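Secreted effector protein SopD (Salmonella typhimurium, PDB 5CPC) is a secreted virulence effector that alters host cell physiology, acting with SopB in membrane fission and macropinosome formation during invasion and contributing to replication in macrophages. Local coordinates at residues I232-V237 / E300-I305. Sequence-based numbering, arbitrary orientation.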
loop_
_atom_site.group_PDB
_atom_site.type_symbol
_atom_site.label_atom_id
_atom_site.label_comp_id
_atom_site.label_asym_id
_atom_site.label_seq_id
_atom_site.Cartn_x
_atom_site.Cartn_y
_atom_site.Cartn_z
ATOM N N ILE A 232 7.576 -11.010 2.100
ATOM C CA ILE A 232 8.190 -11.220 3.403
ATOM C C ILE A 232 9.072 -10.044 3.838
ATOM O O ILE A 232 9.941 -9.589 3.089
ATOM C CB ILE A 232 9.051 -12.562 3.420
ATOM C CG1 ILE A 232 8.089 -13.733 3.519
ATOM C CG2 ILE A 232 9.846 -12.751 4.680
ATOM C CD1 ILE A 232 7.718 -14.138 2.245
ATOM N N GLY A 233 8.901 -9.630 5.084
ATOM C CA GLY A 233 9.812 -8.721 5.713
ATOM C C GLY A 233 10.710 -9.366 6.758
ATOM O O GLY A 233 10.483 -10.495 7.161
ATOM N N TYR A 234 11.743 -8.631 7.185
ATOM C CA TYR A 234 12.707 -9.116 8.133
ATOM C C TYR A 234 13.471 -7.965 8.786
ATOM O O TYR A 234 13.774 -6.968 8.113
ATOM C CB TYR A 234 13.773 -10.040 7.434
ATOM C CG TYR A 234 14.039 -9.779 5.949
ATOM C CD1 TYR A 234 15.012 -8.857 5.544
ATOM C CD2 TYR A 234 13.374 -10.497 4.960
ATOM C CE1 TYR A 234 15.277 -8.654 4.198
ATOM C CE2 TYR A 234 13.640 -10.315 3.604
ATOM C CZ TYR A 234 14.599 -9.405 3.242
ATOM O OH TYR A 234 14.908 -9.184 1.927
ATOM N N GLN A 235 13.807 -8.144 10.061
ATOM C CA GLN A 235 14.716 -7.263 10.796
ATOM C C GLN A 235 15.458 -8.079 11.823
ATOM O O GLN A 235 14.933 -9.039 12.345
ATOM C CB GLN A 235 14.001 -6.081 11.505
ATOM C CG GLN A 235 12.607 -6.346 12.079
ATOM C CD GLN A 235 12.204 -5.344 13.225
ATOM O OE1 GLN A 235 12.798 -4.251 13.380
ATOM N NE2 GLN A 235 11.228 -5.760 14.055
ATOM N N GLU A 236 16.682 -7.657 12.113
ATOM C CA GLU A 236 17.514 -8.269 13.065
ATOM C C GLU A 236 17.316 -7.426 14.331
ATOM O O GLU A 236 17.292 -6.183 14.288
ATOM C CB GLU A 236 18.964 -8.288 12.544
ATOM C CG GLU A 236 19.101 -8.846 11.081
ATOM C CD GLU A 236 20.570 -9.012 10.592
ATOM O OE1 GLU A 236 20.809 -9.422 9.423
ATOM O OE2 GLU A 236 21.497 -8.717 11.371
ATOM N N VAL A 237 17.083 -8.115 15.444
ATOM C CA VAL A 237 16.734 -7.481 16.714
ATOM C C VAL A 237 17.373 -8.331 17.799
ATOM O O VAL A 237 17.140 -9.542 17.875
ATOM C CB VAL A 237 15.173 -7.282 16.857
ATOM C CG1 VAL A 237 14.395 -8.497 16.297
ATOM C CG2 VAL A 237 14.750 -6.909 18.287
ATOM N N GLU A 300 23.032 -13.516 1.623
ATOM C CA GLU A 300 23.674 -12.264 1.981
ATOM C C GLU A 300 22.721 -11.462 2.819
ATOM O O GLU A 300 22.604 -10.287 2.634
ATOM C CB GLU A 300 24.194 -11.537 0.721
ATOM C CG GLU A 300 25.267 -12.446 0.012
ATOM C CD GLU A 300 26.029 -11.809 -1.163
ATOM O OE1 GLU A 300 25.750 -10.688 -1.598
ATOM O OE2 GLU A 300 26.936 -12.450 -1.687
ATOM N N ARG A 301 22.030 -12.141 3.736
ATOM C CA ARG A 301 21.079 -11.513 4.665
ATOM C C ARG A 301 20.029 -10.676 3.938
ATOM O O ARG A 301 19.773 -9.499 4.283
ATOM C CB ARG A 301 21.820 -10.654 5.698
ATOM C CG ARG A 301 22.857 -11.377 6.482
ATOM C CD ARG A 301 23.370 -10.616 7.762
ATOM N NE ARG A 301 24.035 -11.620 8.576
ATOM C CZ ARG A 301 23.515 -12.206 9.658
ATOM N NH1 ARG A 301 22.339 -11.833 10.138
ATOM N NH2 ARG A 301 24.202 -13.157 10.291
ATOM N N SER A 302 19.448 -11.274 2.906
ATOM C CA SER A 302 18.326 -10.698 2.172
ATOM C C SER A 302 17.410 -11.855 1.638
ATOM O O SER A 302 17.901 -12.990 1.427
ATOM C CB SER A 302 18.890 -9.972 0.998
ATOM O OG SER A 302 17.823 -9.425 0.258
ATOM N N LEU A 303 16.134 -11.576 1.381
ATOM C CA LEU A 303 15.345 -12.499 0.556
ATOM C C LEU A 303 15.063 -11.894 -0.793
ATOM O O LEU A 303 14.275 -12.409 -1.568
ATOM C CB LEU A 303 14.080 -13.027 1.245
ATOM C CG LEU A 303 14.284 -13.717 2.595
ATOM C CD1 LEU A 303 12.949 -13.984 3.277
ATOM C CD2 LEU A 303 15.024 -15.005 2.387
ATOM N N HIS A 304 15.811 -10.852 -1.134
ATOM C CA HIS A 304 15.714 -10.216 -2.444
ATOM C C HIS A 304 16.581 -11.009 -3.373
ATOM O O HIS A 304 17.687 -10.605 -3.759
ATOM C CB HIS A 304 16.109 -8.726 -2.378
ATOM C CG HIS A 304 16.122 -8.021 -3.699
ATOM N ND1 HIS A 304 15.318 -8.387 -4.763
ATOM C CD2 HIS A 304 16.822 -6.942 -4.119
ATOM C CE1 HIS A 304 15.558 -7.601 -5.794
ATOM N NE2 HIS A 304 16.456 -6.705 -5.423
ATOM N N ILE A 305 15.994 -12.135 -3.782
ATOM C CA ILE A 305 16.673 -13.213 -4.505
ATOM C C ILE A 305 16.227 -13.140 -5.943
ATOM O O ILE A 305 15.035 -13.023 -6.213
ATOM C CB ILE A 305 16.283 -14.530 -3.809
ATOM C CG1 ILE A 305 16.839 -14.473 -2.387
ATOM C CG2 ILE A 305 16.715 -15.752 -4.566
ATOM C CD1 ILE A 305 16.690 -15.778 -1.525
#
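Y234 reaches from strand 232-237 to the backbone of L303, its ring lying against that leucine. The bond from CA to CB is directed at the loop; beyond it, CD2 lies 3.9 Å from L303 CD1 and CE2 packs 3.6 Å from L303 CG, the two side chains crossing obliquely. CZ comes 3.2 Å from L303 N, and OH accepts a nearly straight hydrogen bond from L303 N (2.7 Å, 164°). Tyrosine suits this place, offering ring carbons to the leucine and a hydroxyl to a buried amide; the same OH also bonds to E194. L303, wholly apolar at its end, also sets CD1 3.6 Å from I232 CG2. Strand 232-237 forms an antiparallel hairpin with strand 240-245, and the contact joins it to the loop after helix 285-298. There S302 makes an ST turn: with OG anti to its own N (chi1 179°), beside the carbonyl carbon, its short side chain accepts from H304 N at 2.8 Å. At the exposed end, R301 is long enough for NH1 to form a salt bridge with E236 OE1 (2.9 Å), near the guanidinium plane but with NH1 well above the carboxylate plane; the acidic E236 OE1 also bonds to Y296 OH of the helix.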